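Local coordinates for protein-glutaminase (Chryseobacterium proteolyticum, PDB 2ZK9) that hydrolyses the side-chain amide of glutamine residues in proteins, releasing ammonia and leaving glutamate in their place, at residues 42-46 / 82-86; 61-67 / 131-137. All blocks are in the same frame, centred on the assembly; numbering follows the deposited sequence. Where two conformers were deposited one is given.

Contact 1: residues 42-46 / 82-86; sequences CYARA and YHVAI. With NA (sodium ion), chain B.
A buried helix-on-strand contact near the centre of the chain sets the first turn of helix 42-55 against the start of strand 82-91. The short axes run nearly parallel (5°) and come within 7.2 Å; Cys42 lies over Val84 (CA-CA 6.0 Å) and Ala46 over Ala85 (5.1 Å). The helical turn closes with Ala46 N to Cys42 O, 2.9 Å, while residues 82-86 are extended. No hydrogen bond crosses the gap; water 1 donates to Cys42 O (2.9 Å) and Val84 O (2.7 Å). Cys42, chi1 p, points at the strand, its CB 3.3 Å from His83 ND1, its SG 3.8 Å from that ND1 and 3.7 Å from Tyr82 CE2, an oblique sulfur-aromatic contact. A cysteine opening a helix, a histidine on a sheet strand and Asp103 hydrogen-bonded to His83 NE2 are consistent with a Cys-His-Asp catalytic triad, as in the papain-like clan CA. Sodium occupies the site, bound by Cys42 SG (2.2 Å), Cys42 N (2.9 Å) and waters 2 and 3; water 2 meets His83 ND1 (2.9 Å); water 3 donates to Tyr82 O (2.9 Å). Val84 CG1 packs 3.7 Å from Cys42 O, and Ala46 O meets Ile86 CG2 at 3.4 Å.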
loop_
_atom_site.group_PDB
_atom_site.type_symbol
_atom_site.label_atom_id
_atom_site.label_comp_id
_atom_site.label_asym_id
_atom_site.label_seq_id
_atom_site.Cartn_x
_atom_site.Cartn_y
_atom_site.Cartn_z
ATOM N N CYS A 42 4.797 -1.060 4.875
ATOM C CA CYS A 42 3.967 -1.104 3.641
ATOM C C CYS A 42 2.896 -2.160 3.716
ATOM O O CYS A 42 1.774 -1.960 3.241
ATOM C CB CYS A 42 4.841 -1.342 2.437
ATOM S SG CYS A 42 5.886 -2.766 2.477
ATOM N N TYR A 43 3.226 -3.305 4.297
ATOM C CA TYR A 43 2.292 -4.425 4.432
ATOM C C TYR A 43 1.089 -4.000 5.224
ATOM O O TYR A 43 -0.050 -4.375 4.910
ATOM C CB TYR A 43 3.070 -5.622 5.018
ATOM C CG TYR A 43 3.842 -5.296 6.258
ATOM C CD1 TYR A 43 5.153 -4.864 6.262
ATOM C CD2 TYR A 43 3.215 -5.380 7.500
ATOM C CE1 TYR A 43 5.841 -4.554 7.434
ATOM C CE2 TYR A 43 3.856 -5.099 8.654
ATOM C CZ TYR A 43 5.180 -4.681 8.636
ATOM O OH TYR A 43 5.799 -4.387 9.831
ATOM N N ALA A 44 1.307 -3.260 6.319
ATOM C CA ALA A 44 0.209 -2.793 7.171
ATOM C C ALA A 44 -0.599 -1.738 6.453
ATOM O O ALA A 44 -1.834 -1.731 6.507
ATOM C CB ALA A 44 0.784 -2.290 8.480
ATOM N N ARG A 45 0.074 -0.800 5.761
ATOM C CA ARG A 45 -0.690 0.211 5.021
ATOM C C ARG A 45 -1.608 -0.441 3.999
ATOM O O ARG A 45 -2.749 -0.046 3.829
ATOM C CB ARG A 45 0.225 1.238 4.380
ATOM C CG ARG A 45 1.137 1.998 5.334
ATOM C CD ARG A 45 1.728 3.231 4.741
ATOM N NE ARG A 45 2.495 3.045 3.487
ATOM C CZ ARG A 45 3.751 2.659 3.438
ATOM N NH1 ARG A 45 4.472 2.398 4.504
ATOM N NH2 ARG A 45 4.349 2.490 2.246
ATOM N N ALA A 46 -1.084 -1.448 3.287
ATOM C CA ALA A 46 -1.871 -2.109 2.240
ATOM C C ALA A 46 -3.050 -2.840 2.815
ATOM O O ALA A 46 -4.156 -2.814 2.275
ATOM C CB ALA A 46 -0.984 -3.023 1.411
ATOM N N TYR A 82 11.387 -5.012 -0.829
ATOM C CA TYR A 82 10.109 -5.290 -1.436
ATOM C C TYR A 82 9.188 -4.098 -1.114
ATOM O O TYR A 82 9.432 -3.350 -0.195
ATOM C CB TYR A 82 9.451 -6.607 -1.018
ATOM C CG TYR A 82 8.730 -6.538 0.288
ATOM C CD1 TYR A 82 9.407 -6.626 1.504
ATOM C CD2 TYR A 82 7.348 -6.367 0.356
ATOM C CE1 TYR A 82 8.681 -6.544 2.687
ATOM C CE2 TYR A 82 6.658 -6.298 1.496
ATOM C CZ TYR A 82 7.314 -6.369 2.679
ATOM O OH TYR A 82 6.579 -6.328 3.831
ATOM N N HIS A 83 8.097 -4.024 -1.884
ATOM C CA HIS A 83 7.032 -3.108 -1.575
ATOM C C HIS A 83 5.711 -3.781 -1.960
ATOM O O HIS A 83 5.681 -4.733 -2.752
ATOM C CB HIS A 83 7.248 -1.764 -2.315
ATOM C CG HIS A 83 6.258 -0.685 -1.908
ATOM N ND1 HIS A 83 5.889 -0.504 -0.606
ATOM C CD2 HIS A 83 5.605 0.202 -2.661
ATOM C CE1 HIS A 83 5.031 0.490 -0.583
ATOM N NE2 HIS A 83 4.832 0.975 -1.835
ATOM N N VAL A 84 4.612 -3.300 -1.412
ATOM C CA VAL A 84 3.302 -3.836 -1.656
ATOM C C VAL A 84 2.296 -2.686 -1.631
ATOM O O VAL A 84 2.444 -1.746 -0.850
ATOM C CB VAL A 84 2.936 -4.954 -0.639
ATOM C CG1 VAL A 84 2.994 -4.487 0.794
ATOM C CG2 VAL A 84 1.589 -5.565 -0.953
ATOM N N ALA A 85 1.258 -2.813 -2.440
ATOM C CA ALA A 85 0.108 -1.951 -2.408
ATOM C C ALA A 85 -1.104 -2.742 -2.909
ATOM O O ALA A 85 -1.006 -3.896 -3.273
ATOM C CB ALA A 85 0.350 -0.671 -3.208
ATOM N N ILE A 86 -2.279 -2.087 -2.863
ATOM C CA ILE A 86 -3.494 -2.743 -3.342
ATOM C C ILE A 86 -3.664 -2.496 -4.823
ATOM O O ILE A 86 -3.404 -1.404 -5.333
ATOM C CB ILE A 86 -4.742 -2.317 -2.524
ATOM C CG1 ILE A 86 -5.080 -0.832 -2.600
ATOM C CG2 ILE A 86 -4.613 -2.828 -1.102
ATOM C CD1 ILE A 86 -6.470 -0.516 -2.123
HETATM NA NA NA B . 7.344 -1.672 3.662
HETATM O O HOH W 1 1.260 -0.216 1.038
HETATM O O HOH W 2 7.931 -0.757 1.410
HETATM O O HOH W 3 9.868 -2.780 2.612
#

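Contact 2: residues 61-67 / 131-137; sequences EKQFVYG and VSSYANT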
loop_
_atom_site.group_PDB
_atom_site.type_symbol
_atom_site.label_atom_id
_atom_site.label_comp_id
_atom_site.label_asym_id
_atom_site.label_seq_id
_atom_site.Cartn_x
_atom_site.Cartn_y
_atom_site.Cartn_z
ATOM N N GLU A 61 -6.794 -7.166 -5.042
ATOM C CA GLU A 61 -5.547 -7.926 -4.984
ATOM C C GLU A 61 -4.498 -7.145 -4.253
ATOM O O GLU A 61 -4.639 -5.912 -4.011
ATOM C CB GLU A 61 -5.084 -8.235 -6.428
ATOM C CG GLU A 61 -5.965 -9.297 -7.103
ATOM C CD GLU A 61 -5.623 -9.392 -8.560
ATOM O OE1 GLU A 61 -6.020 -8.500 -9.345
ATOM O OE2 GLU A 61 -4.851 -10.342 -8.954
ATOM N N LYS A 62 -3.389 -7.765 -3.939
ATOM C CA LYS A 62 -2.122 -7.110 -3.614
ATOM C C LYS A 62 -1.216 -7.262 -4.826
ATOM O O LYS A 62 -1.242 -8.306 -5.481
ATOM C CB LYS A 62 -1.434 -7.699 -2.405
ATOM C CG LYS A 62 -2.191 -7.698 -1.104
ATOM C CD LYS A 62 -2.409 -6.305 -0.522
ATOM C CE LYS A 62 -3.308 -6.294 0.684
ATOM N NZ LYS A 62 -2.744 -7.152 1.743
ATOM N N GLN A 63 -0.358 -6.275 -5.058
ATOM C CA GLN A 63 0.812 -6.521 -5.884
ATOM C C GLN A 63 2.045 -6.323 -4.998
ATOM O O GLN A 63 2.174 -5.299 -4.326
ATOM C CB GLN A 63 0.899 -5.613 -7.109
ATOM C CG GLN A 63 2.043 -5.999 -8.038
ATOM C CD GLN A 63 2.018 -5.331 -9.384
ATOM O OE1 GLN A 63 2.835 -4.455 -9.685
ATOM N NE2 GLN A 63 1.034 -5.682 -10.216
ATOM N N PHE A 64 2.918 -7.326 -5.016
ATOM C CA PHE A 64 4.208 -7.300 -4.379
ATOM C C PHE A 64 5.273 -7.100 -5.426
ATOM O O PHE A 64 5.251 -7.790 -6.446
ATOM C CB PHE A 64 4.489 -8.593 -3.622
ATOM C CG PHE A 64 3.593 -8.810 -2.430
ATOM C CD1 PHE A 64 3.978 -8.422 -1.155
ATOM C CD2 PHE A 64 2.342 -9.406 -2.551
ATOM C CE1 PHE A 64 3.164 -8.566 -0.058
ATOM C CE2 PHE A 64 1.500 -9.558 -1.464
ATOM C CZ PHE A 64 1.915 -9.144 -0.192
ATOM N N VAL A 65 6.228 -6.204 -5.179
ATOM C CA VAL A 65 7.363 -6.023 -6.072
ATOM C C VAL A 65 8.621 -6.202 -5.243
ATOM O O VAL A 65 8.649 -5.792 -4.081
ATOM C CB VAL A 65 7.276 -4.637 -6.785
ATOM C CG1 VAL A 65 7.238 -3.460 -5.848
ATOM C CG2 VAL A 65 8.432 -4.479 -7.765
ATOM N N TYR A 66 9.628 -6.810 -5.814
ATOM C CA TYR A 66 10.828 -7.203 -5.138
ATOM C C TYR A 66 12.069 -6.744 -5.915
ATOM O O TYR A 66 12.019 -6.727 -7.126
ATOM C CB TYR A 66 10.925 -8.736 -5.014
ATOM C CG TYR A 66 9.697 -9.392 -4.428
ATOM C CD1 TYR A 66 9.579 -9.639 -3.082
ATOM C CD2 TYR A 66 8.648 -9.753 -5.251
ATOM C CE1 TYR A 66 8.429 -10.243 -2.547
ATOM C CE2 TYR A 66 7.528 -10.344 -4.727
ATOM C CZ TYR A 66 7.414 -10.589 -3.381
ATOM O OH TYR A 66 6.267 -11.228 -2.926
ATOM N N GLY A 67 13.136 -6.380 -5.200
ATOM C CA GLY A 67 14.346 -6.020 -5.899
ATOM C C GLY A 67 15.240 -5.155 -5.094
ATOM O O GLY A 67 15.131 -5.099 -3.882
ATOM N N VAL A 131 14.038 -3.937 -10.420
ATOM C CA VAL A 131 13.020 -4.926 -10.039
ATOM C C VAL A 131 13.531 -6.325 -10.382
ATOM O O VAL A 131 13.931 -6.564 -11.505
ATOM C CB VAL A 131 11.691 -4.661 -10.747
ATOM C CG1 VAL A 131 10.708 -5.795 -10.520
ATOM C CG2 VAL A 131 11.067 -3.318 -10.333
ATOM N N SER A 132 13.521 -7.219 -9.406
ATOM C CA SER A 132 13.893 -8.608 -9.635
ATOM C C SER A 132 12.668 -9.444 -9.982
ATOM O O SER A 132 12.745 -10.360 -10.823
ATOM C CB SER A 132 14.585 -9.263 -8.455
ATOM O OG SER A 132 13.848 -9.138 -7.262
ATOM N N SER A 133 11.494 -9.179 -9.404
ATOM C CA SER A 133 10.266 -9.879 -9.741
ATOM C C SER A 133 9.082 -9.072 -9.176
ATOM O O SER A 133 9.252 -8.178 -8.371
ATOM C CB SER A 133 10.201 -11.300 -9.158
ATOM O OG SER A 133 10.124 -11.280 -7.755
ATOM N N TYR A 134 7.884 -9.457 -9.603
ATOM C CA TYR A 134 6.658 -8.951 -8.984
ATOM C C TYR A 134 5.603 -10.027 -9.064
ATOM O O TYR A 134 5.696 -10.939 -9.912
ATOM C CB TYR A 134 6.156 -7.636 -9.572
ATOM C CG TYR A 134 5.480 -7.711 -10.891
ATOM C CD1 TYR A 134 6.267 -7.699 -12.052
ATOM C CD2 TYR A 134 4.112 -7.799 -11.056
ATOM C CE1 TYR A 134 5.685 -7.768 -13.283
ATOM C CE2 TYR A 134 3.503 -7.867 -12.305
ATOM C CZ TYR A 134 4.327 -7.855 -13.434
ATOM O OH TYR A 134 3.826 -7.916 -14.692
ATOM N N ALA A 135 4.610 -9.968 -8.209
ATOM C CA ALA A 135 3.555 -10.988 -8.181
ATOM C C ALA A 135 2.276 -10.353 -7.648
ATOM O O ALA A 135 2.312 -9.585 -6.694
ATOM C CB ALA A 135 3.977 -12.121 -7.276
ATOM N N ASN A 136 1.169 -10.753 -8.215
ATOM C CA ASN A 136 -0.136 -10.412 -7.695
ATOM C C ASN A 136 -0.642 -11.519 -6.817
ATOM O O ASN A 136 -0.408 -12.694 -7.111
ATOM C CB ASN A 136 -1.165 -10.203 -8.801
ATOM C CG ASN A 136 -0.791 -8.996 -9.670
ATOM O OD1 ASN A 136 -0.128 -8.073 -9.237
ATOM N ND2 ASN A 136 -1.293 -9.006 -10.865
ATOM N N THR A 137 -1.341 -11.186 -5.742
ATOM C CA THR A 137 -1.968 -12.144 -4.870
ATOM C C THR A 137 -3.393 -11.707 -4.587
ATOM O O THR A 137 -3.762 -10.554 -4.751
ATOM C CB THR A 137 -1.256 -12.308 -3.524
ATOM O OG1 THR A 137 -1.423 -11.112 -2.735
ATOM C CG2 THR A 137 0.243 -12.527 -3.680
HETATM O O HOH W 4 -3.724 -10.800 -11.137
#
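Two antiparallel strands of the mixed sheet, 61-66 and 130-138, show how one backbone ladder can carry faces that each mix apolar and polar side chains. Lys62-Thr137, Phe64-Ala135 and Tyr66-Ser133 are the hydrogen-bonded pairs. Near Gly67 a classic beta bulge sets Ser132 and Ser133 opposite Tyr66, whose O accepts Ser132 N at 2.8 Å and, weakly, Ser133 N at 3.4 Å. Gly67 follows with phi/psi of 157°/-158°, where a CB would press on the preceding carbonyl and on Ser132 N. On one face, Phe64 and Tyr66 share the m rotamer. Thr137 (p) brings OG1 to the Phe64 edge, 3.5 Å from CE2, Ser133 (p) sets OG 3.3 Å from Tyr66 CD2, and the Tyr66 hydroxyl reaches on to Arg144 O. Lys62 bends through two m torsions, so its ammonium leaves the pair for Val141 O, Gly139 O and His47. On the other face, Gln63 stretches out (t, t) to give NE2 to Asn136 OD1 (2.8 Å), with CD 3.6 Å from Tyr134 CD2; Tyr134 (p) makes a cation-pi contact with Arg118, and Val65 CG2 packs 3.8 Å from Val131 CG1. At the end of the pair, Glu61 OE2 meets Asn136 ND2 through water 4, while OE1 pairs with Lys99. Gln63, also hydrogen-bonded to Asp114 and Arg118, links the strand pair to helix 114-120 by side-chain polar contacts that add to the backbone ladder.

Overall arrangement
Strand 61-66 joins the two contacts: it pairs with 131-137 in contact 2 and, along its other edge, with the strand 82-86 of contact 1, through His83 N to Val65 O (2.9 Å) and Ala85 O to Gln63 N (3.0 Å). The centres lie about 10 Å apart, contact 1 the nearer to the chain's centre. Chemistry follows place. The buried helix-strand contact has no direct hydrogen bond and is made by apolar packing and bridging waters, with a sodium ion bound to Cys42 at the probable active site; the outer, partly exposed pair is held by a backbone ladder and polar side chains. One sheet thus supports both the likely triad histidine and a partly solvent-facing flank.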